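Local coordinates for protein putative fumarylpyruvate hydrolase (Burkholderia cenocepacia, PDB 4MAQ) that is of unsettled function but belongs to the fumarylacetoacetate hydrolase (FAH) family and assembles from two chains, at residues Val33-Phe37 with Ser196-Lys200; Ala68-Ala72 with Ala144-Thr149; Leu91-Lys97 with Ser109-Gly115. All coordinates share one frame; numbering follows the deposited sequence.

Contact 1. Residues Val33-Phe37 with Ser196-Lys200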
# COMPACT_ATOMS: atom_id res chain seq x y z
N VAL B 33 1.43 -12.60 -2.56
CA VAL B 33 1.69 -11.22 -2.96
C VAL B 33 2.28 -10.44 -1.79
O VAL B 33 1.74 -10.48 -0.67
CB VAL B 33 0.41 -10.52 -3.47
CG1 VAL B 33 0.71 -9.08 -3.90
CG2 VAL B 33 -0.19 -11.28 -4.65
N ARG B 34 3.36 -9.71 -2.09
CA ARG B 34 4.09 -8.92 -1.10
C ARG B 34 3.64 -7.45 -1.26
O ARG B 34 2.73 -7.00 -0.55
CB ARG B 34 5.61 -9.18 -1.25
CG ARG B 34 6.44 -8.85 -0.02
CD ARG B 34 6.59 -7.36 0.30
NE ARG B 34 7.36 -6.66 -0.73
CZ ARG B 34 8.29 -5.74 -0.51
NH1 ARG B 34 8.94 -5.19 -1.54
NH2 ARG B 34 8.61 -5.38 0.75
N ARG B 35 4.22 -6.72 -2.22
CA ARG B 35 3.73 -5.39 -2.58
C ARG B 35 3.35 -5.35 -4.06
O ARG B 35 3.71 -6.26 -4.81
CB ARG B 35 4.77 -4.30 -2.28
CG ARG B 35 4.98 -4.02 -0.80
CD ARG B 35 5.98 -2.89 -0.60
NE ARG B 35 6.48 -2.87 0.77
CZ ARG B 35 7.56 -2.20 1.16
NH1 ARG B 35 8.20 -1.37 0.32
NH2 ARG B 35 8.01 -2.40 2.41
N VAL B 36 2.61 -4.30 -4.45
CA VAL B 36 2.18 -4.14 -5.83
C VAL B 36 2.60 -2.75 -6.32
O VAL B 36 2.15 -1.75 -5.76
CB VAL B 36 0.65 -4.30 -5.97
CG1 VAL B 36 0.22 -4.13 -7.44
CG2 VAL B 36 0.20 -5.64 -5.43
N PHE B 37 3.46 -2.70 -7.34
CA PHE B 37 3.94 -1.43 -7.89
C PHE B 37 3.35 -1.24 -9.28
O PHE B 37 3.28 -2.20 -10.06
CB PHE B 37 5.47 -1.46 -8.00
CG PHE B 37 6.16 -1.81 -6.71
CD1 PHE B 37 6.36 -0.83 -5.75
CD2 PHE B 37 6.59 -3.11 -6.44
CE1 PHE B 37 6.99 -1.11 -4.55
CE2 PHE B 37 7.23 -3.38 -5.24
CZ PHE B 37 7.43 -2.39 -4.31
N SER B 196 14.29 2.40 -5.19
CA SER B 196 13.42 3.10 -4.25
C SER B 196 13.17 2.30 -2.97
O SER B 196 13.15 2.87 -1.87
CB SER B 196 12.11 3.40 -4.94
OG SER B 196 11.19 3.93 -4.00
N VAL B 197 12.99 0.98 -3.13
CA VAL B 197 12.76 0.06 -2.02
C VAL B 197 13.53 -1.21 -2.34
O VAL B 197 13.95 -1.40 -3.47
CB VAL B 197 11.26 -0.31 -1.84
CG1 VAL B 197 10.40 0.90 -1.45
CG2 VAL B 197 10.70 -0.98 -3.09
N GLU B 198 13.66 -2.11 -1.38
CA GLU B 198 14.15 -3.44 -1.71
C GLU B 198 13.01 -4.21 -2.38
O GLU B 198 11.95 -4.38 -1.80
CB GLU B 198 14.64 -4.19 -0.48
CG GLU B 198 15.30 -5.50 -0.87
CD GLU B 198 15.60 -6.39 0.31
OE1 GLU B 198 15.13 -6.11 1.43
OE2 GLU B 198 16.32 -7.38 0.10
N LEU B 199 13.24 -4.68 -3.60
CA LEU B 199 12.30 -5.55 -4.26
C LEU B 199 12.33 -6.90 -3.58
O LEU B 199 13.40 -7.35 -3.13
CB LEU B 199 12.70 -5.68 -5.72
CG LEU B 199 11.69 -6.15 -6.73
CD1 LEU B 199 10.56 -5.12 -6.86
CD2 LEU B 199 12.37 -6.45 -8.05
N LYS B 200 11.18 -7.55 -3.48
CA LYS B 200 11.09 -8.84 -2.78
C LYS B 200 10.38 -9.88 -3.61
O LYS B 200 9.48 -9.55 -4.38
CB LYS B 200 10.34 -8.68 -1.45
CG LYS B 200 11.01 -7.77 -0.43
CD LYS B 200 12.25 -8.38 0.16
CE LYS B 200 12.43 -7.90 1.60
NZ LYS B 200 13.59 -8.56 2.23
O HOH W 1 11.09 -3.95 0.72

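Contact 2. Residues Ala68-Ala72 with Ala144-Thr149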
# COMPACT_ATOMS: atom_id res chain seq x y z
N ALA B 68 -5.71 -5.98 -2.75
CA ALA B 68 -6.51 -5.45 -3.86
C ALA B 68 -6.38 -6.32 -5.10
O ALA B 68 -7.10 -6.11 -6.08
CB ALA B 68 -6.06 -4.04 -4.18
N ILE B 69 -5.44 -7.26 -5.08
CA ILE B 69 -5.24 -8.19 -6.20
C ILE B 69 -6.27 -9.30 -6.05
O ILE B 69 -6.25 -10.05 -5.05
CB ILE B 69 -3.81 -8.76 -6.21
CG1 ILE B 69 -2.77 -7.62 -6.25
CG2 ILE B 69 -3.64 -9.76 -7.34
CD1 ILE B 69 -2.94 -6.62 -7.39
N VAL B 70 -7.18 -9.36 -7.01
CA VAL B 70 -8.30 -10.29 -7.00
C VAL B 70 -8.34 -11.02 -8.34
O VAL B 70 -7.67 -10.61 -9.29
CB VAL B 70 -9.64 -9.53 -6.77
CG1 VAL B 70 -9.63 -8.81 -5.42
CG2 VAL B 70 -9.98 -8.58 -7.93
N PRO B 71 -9.11 -12.10 -8.42
CA PRO B 71 -9.16 -12.81 -9.70
C PRO B 71 -9.81 -11.99 -10.81
O PRO B 71 -10.84 -11.32 -10.59
CB PRO B 71 -10.02 -14.05 -9.39
CG PRO B 71 -9.87 -14.23 -7.91
CD PRO B 71 -9.83 -12.83 -7.36
N ALA B 72 -9.20 -12.02 -11.98
CA ALA B 72 -9.78 -11.39 -13.18
C ALA B 72 -10.76 -12.38 -13.82
O ALA B 72 -10.60 -12.79 -14.97
CB ALA B 72 -8.68 -11.01 -14.15
N ALA B 144 -10.51 -4.51 -4.62
CA ALA B 144 -10.64 -5.16 -5.94
C ALA B 144 -10.21 -4.22 -7.07
O ALA B 144 -10.72 -4.31 -8.19
CB ALA B 144 -12.07 -5.70 -6.18
N SER B 145 -9.20 -3.40 -6.79
CA SER B 145 -8.70 -2.46 -7.79
C SER B 145 -7.63 -3.03 -8.72
O SER B 145 -7.17 -2.34 -9.62
CB SER B 145 -8.18 -1.20 -7.09
OG SER B 145 -7.08 -1.50 -6.22
N GLY B 146 -7.23 -4.29 -8.50
CA GLY B 146 -6.24 -4.91 -9.38
C GLY B 146 -6.56 -6.36 -9.73
O GLY B 146 -5.85 -7.28 -9.31
N PRO B 147 -7.63 -6.55 -10.53
CA PRO B 147 -7.86 -7.92 -11.00
C PRO B 147 -6.68 -8.43 -11.83
O PRO B 147 -6.16 -7.70 -12.68
CB PRO B 147 -9.13 -7.81 -11.88
CG PRO B 147 -9.64 -6.44 -11.73
CD PRO B 147 -8.64 -5.59 -11.03
N VAL B 148 -6.25 -9.67 -11.58
CA VAL B 148 -5.12 -10.29 -12.28
C VAL B 148 -5.51 -11.72 -12.66
O VAL B 148 -6.19 -12.41 -11.87
CB VAL B 148 -3.82 -10.27 -11.41
CG1 VAL B 148 -2.63 -10.92 -12.13
CG2 VAL B 148 -3.43 -8.86 -10.98
N THR B 149 -5.04 -12.19 -13.81
CA THR B 149 -5.22 -13.58 -14.21
C THR B 149 -4.36 -14.51 -13.38
O THR B 149 -3.42 -14.09 -12.69
CB THR B 149 -4.86 -13.79 -15.68
OG1 THR B 149 -3.46 -13.50 -15.89
CG2 THR B 149 -5.74 -12.93 -16.59

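Contact 3. Residues Leu91-Lys97 with Ser109-Gly115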
# COMPACT_ATOMS: atom_id res chain seq x y z
N LEU B 91 0.39 -5.72 -18.65
CA LEU B 91 1.22 -6.89 -18.34
C LEU B 91 1.68 -6.80 -16.88
O LEU B 91 2.21 -5.78 -16.46
CB LEU B 91 2.43 -7.00 -19.27
CG LEU B 91 3.36 -8.17 -18.98
CD1 LEU B 91 2.72 -9.48 -19.42
CD2 LEU B 91 4.69 -7.97 -19.69
N VAL B 92 1.44 -7.87 -16.12
CA VAL B 92 1.85 -7.93 -14.72
C VAL B 92 3.07 -8.86 -14.58
O VAL B 92 3.08 -9.99 -15.10
CB VAL B 92 0.70 -8.43 -13.83
CG1 VAL B 92 1.17 -8.64 -12.39
CG2 VAL B 92 -0.45 -7.43 -13.86
N VAL B 93 4.13 -8.35 -13.96
CA VAL B 93 5.36 -9.11 -13.73
C VAL B 93 5.44 -9.54 -12.28
O VAL B 93 5.24 -8.72 -11.37
CB VAL B 93 6.59 -8.22 -14.07
CG1 VAL B 93 7.84 -9.05 -13.94
CG2 VAL B 93 6.47 -7.67 -15.49
N ALA B 94 5.66 -10.83 -12.06
CA ALA B 94 5.74 -11.40 -10.70
C ALA B 94 7.19 -11.68 -10.34
O ALA B 94 7.87 -12.37 -11.09
CB ALA B 94 4.91 -12.68 -10.62
N ILE B 95 7.64 -11.15 -9.20
CA ILE B 95 9.05 -11.25 -8.81
C ILE B 95 9.31 -12.49 -7.95
O ILE B 95 8.54 -12.79 -7.03
CB ILE B 95 9.44 -9.97 -8.03
CG1 ILE B 95 9.22 -8.73 -8.93
CG2 ILE B 95 10.86 -10.03 -7.45
CD1 ILE B 95 10.06 -8.72 -10.21
N GLY B 96 10.41 -13.18 -8.22
CA GLY B 96 10.76 -14.37 -7.45
C GLY B 96 12.07 -14.29 -6.67
O GLY B 96 12.42 -15.23 -5.95
N LYS B 97 12.76 -13.15 -6.72
CA LYS B 97 14.06 -13.02 -6.06
C LYS B 97 14.25 -11.61 -5.56
O LYS B 97 14.09 -10.65 -6.33
CB LYS B 97 15.21 -13.41 -7.02
CG LYS B 97 16.61 -13.33 -6.43
CD LYS B 97 17.63 -13.93 -7.39
CE LYS B 97 17.73 -13.18 -8.71
NZ LYS B 97 18.87 -13.69 -9.51
N SER B 109 16.36 -12.01 -14.30
CA SER B 109 16.63 -13.15 -13.41
C SER B 109 15.87 -13.09 -12.10
O SER B 109 15.80 -14.09 -11.39
CB SER B 109 18.12 -13.31 -13.12
OG SER B 109 18.55 -12.39 -12.14
N HIS B 110 15.33 -11.91 -11.78
CA HIS B 110 14.48 -11.74 -10.60
C HIS B 110 13.03 -12.05 -10.87
O HIS B 110 12.22 -12.00 -9.92
CB HIS B 110 14.60 -10.30 -10.06
CG HIS B 110 15.96 -9.99 -9.49
ND1 HIS B 110 16.20 -9.96 -8.13
CD2 HIS B 110 17.15 -9.71 -10.09
CE1 HIS B 110 17.47 -9.66 -7.92
NE2 HIS B 110 18.07 -9.50 -9.09
N VAL B 111 12.67 -12.34 -12.12
CA VAL B 111 11.25 -12.53 -12.46
C VAL B 111 10.84 -14.00 -12.34
O VAL B 111 11.46 -14.87 -12.95
CB VAL B 111 10.96 -12.04 -13.90
CG1 VAL B 111 9.55 -12.39 -14.35
CG2 VAL B 111 11.21 -10.54 -13.98
N TRP B 112 9.82 -14.27 -11.51
CA TRP B 112 9.24 -15.62 -11.43
C TRP B 112 8.32 -15.90 -12.63
O TRP B 112 8.32 -17.00 -13.17
CB TRP B 112 8.46 -15.79 -10.09
CG TRP B 112 7.92 -17.16 -10.02
CD1 TRP B 112 8.59 -18.28 -9.61
CD2 TRP B 112 6.66 -17.61 -10.52
NE1 TRP B 112 7.80 -19.38 -9.77
CE2 TRP B 112 6.62 -19.01 -10.35
CE3 TRP B 112 5.54 -16.96 -11.09
CZ2 TRP B 112 5.51 -19.79 -10.72
CZ3 TRP B 112 4.44 -17.74 -11.46
CH2 TRP B 112 4.44 -19.13 -11.26
N GLY B 113 7.49 -14.94 -13.01
CA GLY B 113 6.49 -15.19 -14.04
C GLY B 113 5.68 -13.98 -14.38
O GLY B 113 6.02 -12.85 -14.01
N TYR B 114 4.60 -14.22 -15.12
CA TYR B 114 3.81 -13.15 -15.71
C TYR B 114 2.32 -13.43 -15.61
O TYR B 114 1.89 -14.59 -15.66
CB TYR B 114 4.15 -13.00 -17.20
CG TYR B 114 5.56 -12.54 -17.40
CD1 TYR B 114 6.59 -13.47 -17.52
CD2 TYR B 114 5.88 -11.18 -17.45
CE1 TYR B 114 7.91 -13.08 -17.66
CE2 TYR B 114 7.20 -10.76 -17.60
CZ TYR B 114 8.21 -11.71 -17.70
OH TYR B 114 9.51 -11.23 -17.86
N GLY B 115 1.53 -12.36 -15.58
CA GLY B 115 0.10 -12.46 -15.75
C GLY B 115 -0.42 -11.23 -16.47
O GLY B 115 0.36 -10.39 -16.94
O HOH W 2 17.86 -16.32 -10.10

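Contact 1. Residues Val33-Phe37 with Ser196-Lys200
The backbone carbonyl oxygen of E198 is gripped twice from the direction of R34: water 1 donates to E198 O over 2.7 Å, and R34 NH1 reaches E198 O at 3.1 Å in a weak bond whose N-H...O angle is only 134°. The same water accepts from R34 NH2 (2.9 Å) and lies at the edge of the guanidinium, in its plane, so one carbonyl meets both terminal nitrogens, one directly and one through water. K200 covers one face of this guanidinium, with K200 CG 3.4 Å from R34 CZ and over the centre of the group; R35 NE sits over the opposite face, toward the rim. R34 folds to this place through bends at chi2 (-70°) and chi3 (-67°). The lysine end turns away and forms a salt bridge between K200 NZ and E198 OE1, which it meets from above the carboxylate plane. In the FAH-family fold seen here, the contact joins the residues leading into strand 36-39, and F37 within it, to the loop between helix 186-196 and strand 204-206, at the boundary with the second subunit. D203 forms a salt bridge with R34 NE, while D67 of the second subunit binds both R34 NH2 and R35 NE; these carboxylates would be expected to offset the closeness of the two arginines. The R35 guanidinium presents its edge to V197, with R35 NH1 3.6 Å from V197 CG1 and also salt-bridged to D143 of the second subunit. Further in, F37 CZ touches V197 CG2 at 3.8 Å and F37 CE2 lies 4.1 Å from L199 CD1.

Contact 2. Residues Ala68-Ala72 with Ala144-Thr149
Strands 69-71 and 146-148 run parallel in sense but splay by 45° between their N-to-C directions, their axes approaching to 4.4 Å, and four backbone bonds alternate between them. G146 N donates to A68 O and V148 N to V70 O (2.9 Å, N-H...O angle 160°); A72 N returns to V148 O at 3.0 Å, whereas V70 N to G146 O is weak at 3.4 Å. Two CA-H...O contacts add to the pairing, from I69 CA to G146 O and from P147 CA to V70 O, the second at 3.2 Å. Among the side chains, I69 approaches V148 at an oblique angle, but V148 has two placements and a methyl contact between the pair is doubtful. For I69, chi1 (-56°) and a second bend at chi2 bring I69 CD1 to 3.5 Å from G146 O. V70 points to the other side of the sheet, where V70 CG2 lies 4.0 Å from A144 CB and close to P147 CB. Farther along, P147 CB rests 3.9 Å from A72 CB. F206 touches I69, and F232 touches A72 and T149, so the contact touches both strands 204-206 and 230-236. Proline lacks an N-H, and P147 offers its CA-H to V70 O. The side chains that meet across the strands are almost all apolar, and every hydrogen bond between the two segments is backbone to backbone; the hydroxyls of S145 and T149 are spent on F142 O and V116 N.

Contact 3. Residues Leu91-Lys97 with Ser109-Gly115
K97 leaves the backbone with CG opposite the N (chi1 -179°) and runs extended until a bend at chi3 (63°), which lays its CE over the ring of H110. K97 CE stands 3.5 Å from the centroid of the H110 ring and 5° off the normal, a CH-pi contact in which the two side chains cross at about a right angle. The ring edge is fixed separately: H110 ND1 donates to K97 O (2.9 Å) with the oxygen in the ring plane, which implies a proton on ND1. Beyond the ring, K97 NZ reaches S109 OG at 3.0 Å and also water 2; S109 OG has a further partner in D106 O. The strands 91-95 and 111-115 form an antiparallel pair, with V92 and G115 hydrogen-bonded partners in it. A classic beta bulge interrupts it: W112 and G113 both face A94, and A94 O accepts from W112 N (2.8 Å) and G113 N (3.2 Å). Past the bulge G96 N donates to H110 O at 2.7 Å. On one side of the sheet V93 CG1 lies 3.7 Å from V111 CG2, and V93 CG2 packs alongside Y114, whose hydroxyl bonds to H159. A94 CB approaches the edge of the W112 indole. V93 and V111 lie against helix 186-196, on V186 and I190; V92 and A94 turn the other way, to L204 of strand 204-206, while W112 packs on strand 146-153 and on V13 of the second subunit.

From the N terminus, 33-37 enters strand 36-39 and its partner 196-200 comes only after helix 186-196, so contact 1 closes the longest loop, with 158 residues between its segments. Contact 2 (68-72 with 144-149) nests inside that loop, and contact 3 (91-97 with 109-115) nests inside contact 2; none cross. All three reach one mixed sheet. Contacts 1 and 2 meet where V36 CG2 packs on I69 CG1 at 3.7 Å, contacts 1 and 3 where K200 O lies 3.4 Å from I95 CG2, and contacts 2 and 3 through neighbouring strands 146-153 and 111-122. Contacts 1 and 3 also touch the second subunit.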